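Local coordinates for unique short US2 glycoprotein (Human herpesvirus 5, PDB 1IM3) that redirects newly made MHC class I heavy chains through the SEC61 translocon to the cytosol for proteasomal destruction, hiding infected cells from cytotoxic T lymphocytes, at residues Pro1-Glu6 / Asp85-Arg90; Pro34-Gly39 / Glu43-His48; Leu60-Arg65 / Leu76-Val81. All coordinates share one frame; numbering follows the deposited sequence.

Contact 1: residues Pro1-Glu6 / Asp85-Arg90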
loop_
_atom_site.group_PDB
_atom_site.type_symbol
_atom_site.label_atom_id
_atom_site.label_comp_id
_atom_site.label_asym_id
_atom_site.label_seq_id
_atom_site.Cartn_x
_atom_site.Cartn_y
_atom_site.Cartn_z
ATOM N N PRO D 1 -8.932 -1.218 29.278
ATOM C CA PRO D 1 -7.990 -0.243 28.688
ATOM C C PRO D 1 -8.163 1.159 29.267
ATOM O O PRO D 1 -9.160 1.832 28.988
ATOM C CB PRO D 1 -8.258 -0.237 27.188
ATOM C CG PRO D 1 -8.817 -1.612 26.972
ATOM C CD PRO D 1 -9.696 -1.902 28.217
ATOM N N TRP D 2 -7.197 1.595 30.069
ATOM C CA TRP D 2 -7.258 2.930 30.659
ATOM C C TRP D 2 -5.882 3.571 30.600
ATOM O O TRP D 2 -4.868 2.882 30.436
ATOM C CB TRP D 2 -7.704 2.876 32.125
ATOM C CG TRP D 2 -6.650 2.326 33.067
ATOM C CD1 TRP D 2 -6.424 1.016 33.374
ATOM C CD2 TRP D 2 -5.679 3.084 33.815
ATOM N NE1 TRP D 2 -5.378 0.908 34.267
ATOM C CE2 TRP D 2 -4.903 2.160 34.554
ATOM C CE3 TRP D 2 -5.392 4.453 33.930
ATOM C CZ2 TRP D 2 -3.858 2.560 35.397
ATOM C CZ3 TRP D 2 -4.351 4.850 34.766
ATOM C CH2 TRP D 2 -3.598 3.905 35.490
ATOM N N PHE D 3 -5.848 4.890 30.746
ATOM C CA PHE D 3 -4.589 5.607 30.729
ATOM C C PHE D 3 -4.851 7.064 31.023
ATOM O O PHE D 3 -5.920 7.580 30.712
ATOM C CB PHE D 3 -3.896 5.462 29.363
ATOM C CG PHE D 3 -4.613 6.146 28.243
ATOM C CD1 PHE D 3 -4.569 7.535 28.110
ATOM C CD2 PHE D 3 -5.375 5.411 27.341
ATOM C CE1 PHE D 3 -5.280 8.182 27.097
ATOM C CE2 PHE D 3 -6.090 6.047 26.323
ATOM C CZ PHE D 3 -6.044 7.433 26.201
ATOM N N GLN D 4 -3.892 7.727 31.648
ATOM C CA GLN D 4 -4.049 9.146 31.896
ATOM C C GLN D 4 -2.718 9.846 31.680
ATOM O O GLN D 4 -1.662 9.340 32.055
ATOM C CB GLN D 4 -4.587 9.412 33.308
ATOM C CG GLN D 4 -3.742 8.852 34.430
ATOM C CD GLN D 4 -4.104 9.436 35.804
ATOM O OE1 GLN D 4 -3.385 9.218 36.793
ATOM N NE2 GLN D 4 -5.219 10.183 35.869
ATOM N N ILE D 5 -2.791 11.012 31.053
ATOM C CA ILE D 5 -1.629 11.828 30.757
ATOM C C ILE D 5 -1.193 12.583 31.997
ATOM O O ILE D 5 -1.958 13.380 32.532
ATOM C CB ILE D 5 -1.970 12.833 29.663
ATOM C CG1 ILE D 5 -2.418 12.076 28.417
ATOM C CG2 ILE D 5 -0.784 13.734 29.385
ATOM C CD1 ILE D 5 -2.839 12.982 27.290
ATOM N N GLU D 6 0.033 12.340 32.449
ATOM C CA GLU D 6 0.533 13.025 33.627
ATOM C C GLU D 6 1.213 14.322 33.250
ATOM O O GLU D 6 0.932 15.367 33.814
ATOM C CB GLU D 6 1.528 12.152 34.399
ATOM C CG GLU D 6 0.956 10.875 34.963
ATOM C CD GLU D 6 1.920 10.197 35.922
ATOM O OE1 GLU D 6 3.136 10.162 35.634
ATOM O OE2 GLU D 6 1.459 9.694 36.964
ATOM N N ASP D 85 -5.362 2.230 21.064
ATOM C CA ASP D 85 -6.127 3.467 21.081
ATOM C C ASP D 85 -5.216 4.610 20.693
ATOM O O ASP D 85 -4.121 4.757 21.250
ATOM C CB ASP D 85 -6.732 3.734 22.467
ATOM C CG ASP D 85 -7.876 2.778 22.799
ATOM O OD1 ASP D 85 -8.712 2.502 21.896
ATOM O OD2 ASP D 85 -7.940 2.311 23.962
ATOM N N VAL D 86 -5.679 5.414 19.744
ATOM C CA VAL D 86 -4.930 6.555 19.253
ATOM C C VAL D 86 -5.293 7.835 19.989
ATOM O O VAL D 86 -6.464 8.132 20.215
ATOM C CB VAL D 86 -5.209 6.788 17.731
ATOM C CG1 VAL D 86 -4.354 7.935 17.198
ATOM C CG2 VAL D 86 -4.935 5.519 16.955
ATOM N N ILE D 87 -4.283 8.592 20.370
ATOM C CA ILE D 87 -4.520 9.877 21.012
ATOM C C ILE D 87 -3.429 10.810 20.536
ATOM O O ILE D 87 -2.286 10.382 20.354
ATOM C CB ILE D 87 -4.453 9.812 22.559
ATOM C CG1 ILE D 87 -3.062 9.413 23.016
ATOM C CG2 ILE D 87 -5.477 8.828 23.084
ATOM C CD1 ILE D 87 -2.908 9.444 24.503
ATOM N N TRP D 88 -3.792 12.065 20.307
ATOM C CA TRP D 88 -2.831 13.061 19.898
ATOM C C TRP D 88 -2.615 14.041 21.041
ATOM O O TRP D 88 -3.572 14.442 21.701
ATOM C CB TRP D 88 -3.339 13.834 18.684
ATOM C CG TRP D 88 -3.333 13.063 17.409
ATOM C CD1 TRP D 88 -4.244 12.125 17.009
ATOM C CD2 TRP D 88 -2.406 13.205 16.332
ATOM N NE1 TRP D 88 -3.946 11.684 15.745
ATOM C CE2 TRP D 88 -2.821 12.332 15.305
ATOM C CE3 TRP D 88 -1.263 13.998 16.131
ATOM C CZ2 TRP D 88 -2.142 12.229 14.084
ATOM C CZ3 TRP D 88 -0.589 13.899 14.911
ATOM C CH2 TRP D 88 -1.035 13.015 13.905
ATOM N N LEU D 89 -1.360 14.404 21.283
ATOM C CA LEU D 89 -1.032 15.405 22.284
ATOM C C LEU D 89 -0.404 16.541 21.491
ATOM O O LEU D 89 0.110 16.329 20.407
ATOM C CB LEU D 89 -0.011 14.880 23.307
ATOM C CG LEU D 89 -0.511 14.006 24.456
ATOM C CD1 LEU D 89 -1.179 12.774 23.910
ATOM C CD2 LEU D 89 0.654 13.610 25.333
ATOM N N ARG D 90 -0.459 17.750 22.025
ATOM C CA ARG D 90 0.151 18.892 21.368
ATOM C C ARG D 90 1.009 19.585 22.433
ATOM O O ARG D 90 0.542 19.772 23.540
ATOM C CB ARG D 90 -0.958 19.795 20.828
ATOM C CG ARG D 90 -0.498 20.829 19.816
ATOM C CD ARG D 90 -1.667 21.321 18.960
ATOM N NE ARG D 90 -1.399 22.636 18.375
ATOM C CZ ARG D 90 -1.430 23.787 19.051
ATOM N NH1 ARG D 90 -1.722 23.808 20.349
ATOM N NH2 ARG D 90 -1.165 24.928 18.423
#
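Pro-1 opens this contact loosely, its ring carbon CB lying 4.1 Å from OD2 of Asp-85 at the start of the facing strand. Two residues on, the ring of Phe-3 makes the main apolar contact with Ile-87. Its far end does the touching: CZ sits 3.5 Å from Ile-87 CG2, while the neighbouring CE1 is 3.7 Å from Ile-87 CD1, and the two side chains approach from opposite directions, with the CG2 methyl oblique to the ring. Farther along, Ile-5 meets Leu-89 tip to tip, its CD1 lying 3.8 Å from Leu-89 CD1 and equally near the branch point CG. The chain of Ile-5 is extended beyond CG1 (chi2 177°), which carries the terminal methyl across to the leucine. Every second residue of each segment therefore faces the other, and the two run almost parallel, 6° apart, with alpha carbons about 9 Å from each other. That spacing excludes backbone pairing: backbone hydrogen bonds tie Gln-4 to Val-24 in one sheet and Ile-87 to Leu-80 in the other. The Cys-10–Cys-91 disulfide links the same two strands farther on; 3-12 and 85-91, outermost in their sheets, pack here by side chains at the margin of an immunoglobulin-like beta sandwich.

Contact 2: residues Pro34-Gly39 / Glu43-His48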
loop_
_atom_site.group_PDB
_atom_site.type_symbol
_atom_site.label_atom_id
_atom_site.label_comp_id
_atom_site.label_asym_id
_atom_site.label_seq_id
_atom_site.Cartn_x
_atom_site.Cartn_y
_atom_site.Cartn_z
ATOM N N PRO D 34 6.181 10.841 17.242
ATOM C CA PRO D 34 6.345 12.300 17.312
ATOM C C PRO D 34 6.475 13.018 15.970
ATOM O O PRO D 34 7.165 12.557 15.067
ATOM C CB PRO D 34 7.587 12.463 18.185
ATOM C CG PRO D 34 8.425 11.313 17.758
ATOM C CD PRO D 34 7.413 10.157 17.664
ATOM N N LYS D 35 5.785 14.143 15.844
ATOM C CA LYS D 35 5.836 14.933 14.612
ATOM C C LYS D 35 6.185 16.384 14.901
ATOM O O LYS D 35 5.818 16.918 15.946
ATOM C CB LYS D 35 4.491 14.945 13.873
ATOM C CG LYS D 35 4.069 13.683 13.117
ATOM C CD LYS D 35 3.236 12.744 13.991
ATOM C CE LYS D 35 2.398 11.733 13.184
ATOM N NZ LYS D 35 3.152 10.746 12.348
ATOM N N ALA D 36 6.908 17.006 13.977
ATOM C CA ALA D 36 7.253 18.411 14.119
ATOM C C ALA D 36 6.140 19.132 13.370
ATOM O O ALA D 36 5.733 18.713 12.284
ATOM C CB ALA D 36 8.583 18.717 13.467
ATOM N N ASP D 37 5.609 20.192 13.952
ATOM C CA ASP D 37 4.570 20.937 13.253
ATOM C C ASP D 37 5.142 22.297 12.893
ATOM O O ASP D 37 5.537 23.060 13.779
ATOM C CB ASP D 37 3.339 21.138 14.121
ATOM C CG ASP D 37 2.170 21.683 13.334
ATOM O OD1 ASP D 37 2.407 22.364 12.309
ATOM O OD2 ASP D 37 1.014 21.443 13.738
ATOM N N TYR D 38 5.196 22.590 11.595
ATOM C CA TYR D 38 5.734 23.863 11.118
ATOM C C TYR D 38 4.600 24.835 10.830
ATOM O O TYR D 38 4.750 25.777 10.055
ATOM C CB TYR D 38 6.567 23.649 9.850
ATOM C CG TYR D 38 7.687 22.653 10.026
ATOM C CD1 TYR D 38 8.488 22.673 11.166
ATOM C CD2 TYR D 38 7.967 21.715 9.038
ATOM C CE1 TYR D 38 9.542 21.786 11.316
ATOM C CE2 TYR D 38 9.015 20.826 9.176
ATOM C CZ TYR D 38 9.801 20.868 10.317
ATOM O OH TYR D 38 10.855 19.998 10.452
ATOM N N GLY D 39 3.464 24.599 11.472
ATOM C CA GLY D 39 2.312 25.450 11.269
ATOM C C GLY D 39 1.598 25.000 10.015
ATOM O O GLY D 39 1.805 25.566 8.942
ATOM N N GLU D 43 6.544 17.021 9.584
ATOM C CA GLU D 43 7.229 15.797 9.234
ATOM C C GLU D 43 7.488 15.006 10.493
ATOM O O GLU D 43 7.468 15.532 11.605
ATOM C CB GLU D 43 8.551 16.083 8.520
ATOM C CG GLU D 43 9.462 17.027 9.256
ATOM C CD GLU D 43 10.824 17.114 8.611
ATOM O OE1 GLU D 43 11.437 18.198 8.660
ATOM O OE2 GLU D 43 11.286 16.092 8.063
ATOM N N ASN D 44 7.722 13.722 10.303
ATOM C CA ASN D 44 7.980 12.839 11.409
ATOM C C ASN D 44 9.330 13.114 12.047
ATOM O O ASN D 44 10.279 13.489 11.368
ATOM C CB ASN D 44 7.886 11.391 10.914
ATOM C CG ASN D 44 6.455 10.961 10.678
ATOM O OD1 ASN D 44 5.524 11.547 11.227
ATOM N ND2 ASN D 44 6.271 9.931 9.871
ATOM N N LEU D 45 9.387 12.944 13.365
ATOM C CA LEU D 45 10.608 13.111 14.108
ATOM C C LEU D 45 11.016 11.724 14.539
ATOM O O LEU D 45 10.185 10.842 14.745
ATOM C CB LEU D 45 10.393 13.950 15.338
ATOM C CG LEU D 45 10.105 15.427 15.054
ATOM C CD1 LEU D 45 9.710 16.139 16.357
ATOM C CD2 LEU D 45 11.352 16.085 14.428
ATOM N N TYR D 46 12.322 11.546 14.662
ATOM C CA TYR D 46 12.893 10.285 15.103
ATOM C C TYR D 46 13.719 10.455 16.353
ATOM O O TYR D 46 14.689 11.244 16.353
ATOM C CB TYR D 46 13.775 9.734 14.026
ATOM C CG TYR D 46 12.953 9.606 12.818
ATOM C CD1 TYR D 46 12.114 8.503 12.629
ATOM C CD2 TYR D 46 12.942 10.617 11.857
ATOM C CE1 TYR D 46 11.305 8.407 11.520
ATOM C CE2 TYR D 46 12.121 10.537 10.739
ATOM C CZ TYR D 46 11.317 9.432 10.574
ATOM O OH TYR D 46 10.542 9.382 9.432
ATOM N N VAL D 47 13.319 9.735 17.403
ATOM C CA VAL D 47 14.003 9.785 18.674
ATOM C C VAL D 47 14.715 8.484 19.016
ATOM O O VAL D 47 14.233 7.398 18.690
ATOM C CB VAL D 47 13.018 10.126 19.799
ATOM C CG1 VAL D 47 12.171 11.280 19.354
ATOM C CG2 VAL D 47 12.196 8.916 20.186
ATOM N N HIS D 48 15.860 8.617 19.675
ATOM C CA HIS D 48 16.666 7.478 20.085
ATOM C C HIS D 48 15.870 6.697 21.139
ATOM O O HIS D 48 15.100 7.307 21.892
ATOM C CB HIS D 48 17.997 7.986 20.633
ATOM C CG HIS D 48 18.981 6.899 20.925
ATOM N ND1 HIS D 48 18.914 6.118 22.057
ATOM C CD2 HIS D 48 20.040 6.442 20.213
ATOM C CE1 HIS D 48 19.888 5.225 22.029
ATOM N NE2 HIS D 48 20.585 5.401 20.920
#
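Glu-43 meets Ala-36 as the hydrogen-bonded antiparallel pair of a beta hairpin, which joins strand 30-37 to the short edge strand 42-44 of this ER-lumenal immunoglobulin-like domain, the part of the protein that allows tight interaction with HLA-A class I molecules. The two backbone bonds are unequal: Ala-36 N reaches Glu-43 O over 2.8 Å, whereas Glu-43 N is 3.3 Å from Ala-36 O. The glutamate side chain is used as well. From a CG wedged between backbone N and carbonyl carbon (chi1 53°), it extends to bring OE1 to the edge of the Tyr-38 ring, near the ring plane. There Tyr-38 OH donates a short 2.6 Å bond to Glu-43 OE1 on the anti side of the carboxylate, whose plane stands 72° from that of the ring.

Asn-44 forms the next, non-hydrogen-bonded pair with Lys-35, and their side chains run alongside each other, pointing the same way. The lysine bends at chi2 and chi4, turning its ammonium back so that NZ gives a 2.7 Å bond to Asn-44 OD1. The same ammonium forms a salt bridge with Asp-33 and bonds to the backbone of another protein's chain, which Asn-44 ND2 also reaches; the polar pair is thus shared between hairpin and partner.

Leu-45 continues the backbone pairing through its N, bonded to Pro-34 O, and packs its isobutyl group over Ala-36, with CD2 3.9 Å from Ala-36 CB. Its O accepts a hydrogen bond from a basic side chain of the other protein's chain. Two residues on, Val-47 CG1 rests 4.1 Å from Pro-34 CG, while that same CG lies 3.5 Å from Leu-45 O.

Contact 3: residues Leu60-Arg65 / Leu76-Val81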
loop_
_atom_site.group_PDB
_atom_site.type_symbol
_atom_site.label_atom_id
_atom_site.label_comp_id
_atom_site.label_asym_id
_atom_site.label_seq_id
_atom_site.Cartn_x
_atom_site.Cartn_y
_atom_site.Cartn_z
ATOM N N LEU D 60 4.328 4.815 30.095
ATOM C CA LEU D 60 5.089 5.184 28.908
ATOM C C LEU D 60 5.615 6.582 29.214
ATOM O O LEU D 60 4.847 7.518 29.491
ATOM C CB LEU D 60 4.184 5.177 27.670
ATOM C CG LEU D 60 4.731 5.373 26.248
ATOM C CD1 LEU D 60 4.695 6.813 25.930
ATOM C CD2 LEU D 60 6.149 4.803 26.087
ATOM N N LYS D 61 6.929 6.719 29.207
ATOM C CA LYS D 61 7.536 8.007 29.485
ATOM C C LYS D 61 8.570 8.371 28.430
ATOM O O LYS D 61 9.258 7.503 27.863
ATOM C CB LYS D 61 8.209 7.984 30.855
ATOM C CG LYS D 61 7.242 7.794 32.008
ATOM C CD LYS D 61 7.994 7.598 33.308
ATOM C CE LYS D 61 7.052 7.587 34.505
ATOM N NZ LYS D 61 7.820 7.522 35.779
ATOM N N TRP D 62 8.686 9.664 28.164
ATOM C CA TRP D 62 9.661 10.105 27.197
ATOM C C TRP D 62 10.481 11.240 27.768
ATOM O O TRP D 62 10.015 11.993 28.619
ATOM C CB TRP D 62 8.984 10.501 25.884
ATOM C CG TRP D 62 7.976 11.578 25.967
ATOM C CD1 TRP D 62 8.168 12.889 25.664
ATOM C CD2 TRP D 62 6.568 11.441 26.264
ATOM N NE1 TRP D 62 6.977 13.577 25.741
ATOM C CE2 TRP D 62 5.983 12.714 26.104
ATOM C CE3 TRP D 62 5.754 10.367 26.633
ATOM C CZ2 TRP D 62 4.609 12.946 26.302
ATOM C CZ3 TRP D 62 4.392 10.591 26.827
ATOM C CH2 TRP D 62 3.829 11.871 26.659
ATOM N N ASN D 63 11.715 11.336 27.295
ATOM C CA ASN D 63 12.668 12.328 27.737
ATOM C C ASN D 63 13.569 12.636 26.539
ATOM O O ASN D 63 14.769 12.371 26.543
ATOM C CB ASN D 63 13.500 11.770 28.888
ATOM C CG ASN D 63 14.448 12.812 29.476
ATOM O OD1 ASN D 63 14.176 14.009 29.396
ATOM N ND2 ASN D 63 15.552 12.362 30.080
ATOM N N VAL D 64 12.954 13.179 25.506
ATOM C CA VAL D 64 13.648 13.522 24.276
ATOM C C VAL D 64 14.692 14.600 24.531
ATOM O O VAL D 64 14.370 15.675 25.034
ATOM C CB VAL D 64 12.642 14.009 23.224
ATOM C CG1 VAL D 64 13.370 14.419 21.943
ATOM C CG2 VAL D 64 11.643 12.901 22.928
ATOM N N ARG D 65 15.940 14.315 24.196
ATOM C CA ARG D 65 17.014 15.267 24.443
ATOM C C ARG D 65 17.823 15.579 23.181
ATOM O O ARG D 65 18.182 14.682 22.412
ATOM C CB ARG D 65 17.932 14.734 25.559
ATOM C CG ARG D 65 17.247 14.571 26.920
ATOM C CD ARG D 65 17.952 13.559 27.808
ATOM N NE ARG D 65 17.660 12.179 27.431
ATOM C CZ ARG D 65 18.127 11.116 28.078
ATOM N NH1 ARG D 65 18.912 11.281 29.137
ATOM N NH2 ARG D 65 17.808 9.890 27.667
ATOM N N LEU D 76 4.991 20.580 18.852
ATOM C CA LEU D 76 5.246 19.141 18.833
ATOM C C LEU D 76 3.887 18.456 18.746
ATOM O O LEU D 76 3.050 18.619 19.638
ATOM C CB LEU D 76 5.958 18.670 20.117
ATOM C CG LEU D 76 6.114 17.136 20.263
ATOM C CD1 LEU D 76 7.015 16.613 19.162
ATOM C CD2 LEU D 76 6.702 16.778 21.608
ATOM N N ALA D 77 3.646 17.729 17.661
ATOM C CA ALA D 77 2.397 16.985 17.515
ATOM C C ALA D 77 2.784 15.551 17.848
ATOM O O ALA D 77 3.533 14.912 17.118
ATOM C CB ALA D 77 1.870 17.064 16.098
ATOM N N LEU D 78 2.268 15.053 18.956
ATOM C CA LEU D 78 2.610 13.722 19.406
ATOM C C LEU D 78 1.480 12.725 19.252
ATOM O O LEU D 78 0.497 12.772 19.991
ATOM C CB LEU D 78 3.048 13.796 20.868
ATOM C CG LEU D 78 3.650 12.548 21.504
ATOM C CD1 LEU D 78 4.801 12.030 20.647
ATOM C CD2 LEU D 78 4.142 12.900 22.918
ATOM N N ARG D 79 1.609 11.829 18.280
ATOM C CA ARG D 79 0.603 10.800 18.066
ATOM C C ARG D 79 1.041 9.581 18.862
ATOM O O ARG D 79 2.179 9.148 18.774
ATOM C CB ARG D 79 0.481 10.444 16.576
ATOM C CG ARG D 79 -0.445 9.255 16.279
ATOM C CD ARG D 79 -0.604 8.974 14.775
ATOM N NE ARG D 79 -1.396 7.769 14.538
ATOM C CZ ARG D 79 -0.888 6.544 14.417
ATOM N NH1 ARG D 79 0.431 6.329 14.497
ATOM N NH2 ARG D 79 -1.703 5.527 14.230
ATOM N N LEU D 80 0.141 9.045 19.664
ATOM C CA LEU D 80 0.481 7.883 20.463
ATOM C C LEU D 80 -0.580 6.830 20.264
ATOM O O LEU D 80 -1.747 7.160 20.082
ATOM C CB LEU D 80 0.520 8.245 21.952
ATOM C CG LEU D 80 1.529 9.276 22.438
ATOM C CD1 LEU D 80 1.295 9.541 23.912
ATOM C CD2 LEU D 80 2.954 8.765 22.211
ATOM N N VAL D 81 -0.188 5.564 20.234
ATOM C CA VAL D 81 -1.208 4.543 20.161
ATOM C C VAL D 81 -0.868 3.599 21.304
ATOM O O VAL D 81 0.213 3.019 21.376
ATOM C CB VAL D 81 -1.329 3.865 18.756
ATOM C CG1 VAL D 81 -0.248 4.338 17.832
ATOM C CG2 VAL D 81 -1.401 2.371 18.889
#
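Trp-62 and Leu-78 meet from opposite directions, the indole lying across the end of the leucine. One methyl makes the contact: Leu-78 CD2 stands 3.4 Å above the indole plane, toward the rim of the ring system, and its nearest atom there is Trp-62 CZ2, also at 3.4 Å. Trp-62 CE2 follows at 3.7 Å from the same methyl, which packs over one face of the indole in a CH-pi-like contact. Leu-80 adds a looser one, with CD1 oblique to the indole and 4.4 Å from Trp-62 CZ3.

The tryptophan's CG stands between its backbone N and carbonyl carbon (chi1 59°), and the ring projects from there into the interface between the sheets. With the CA atoms of Trp-62 and Leu-78 11.1 Å apart, the contact spans the two layers of the immunoglobulin-like beta sandwich, near the centre of the domain.

Around this first shell, Phe-32 meets the indole with its plane turned about 45° and also touches both Leu-78 and Leu-80. Ile-23 from the tryptophan's own sheet and Leu-89 from the facing one pack against the ring as well. Backbone bonds set the carriers in place: Trp-62 pairs with Gly-21, while Leu-78 and Leu-80 pair with Leu-89 and Ile-87, respectively.

Contact 3 lies in the buried centre of the sandwich, contact 1 at its surface, and contact 2 is partly buried at the side of the domain opposite contact 1. Contacts 1 and 3 both join the two sheets mainly through apolar side chains, and they also touch where Trp-88 CZ2 packs on Arg-79 CD, at 3.7 Å, between neighbouring strands. Contact 2 differs in kind: it pairs strands within one sheet by backbone bonds and adds polar side-chain bonds, among which those of Lys-35 and Asn-44 also reach a partner protein. It connects to contact 3 through Lys-35 N and Ala-77 O, 2.7 Å apart, and to contact 1 where Trp-88 packs on Lys-35.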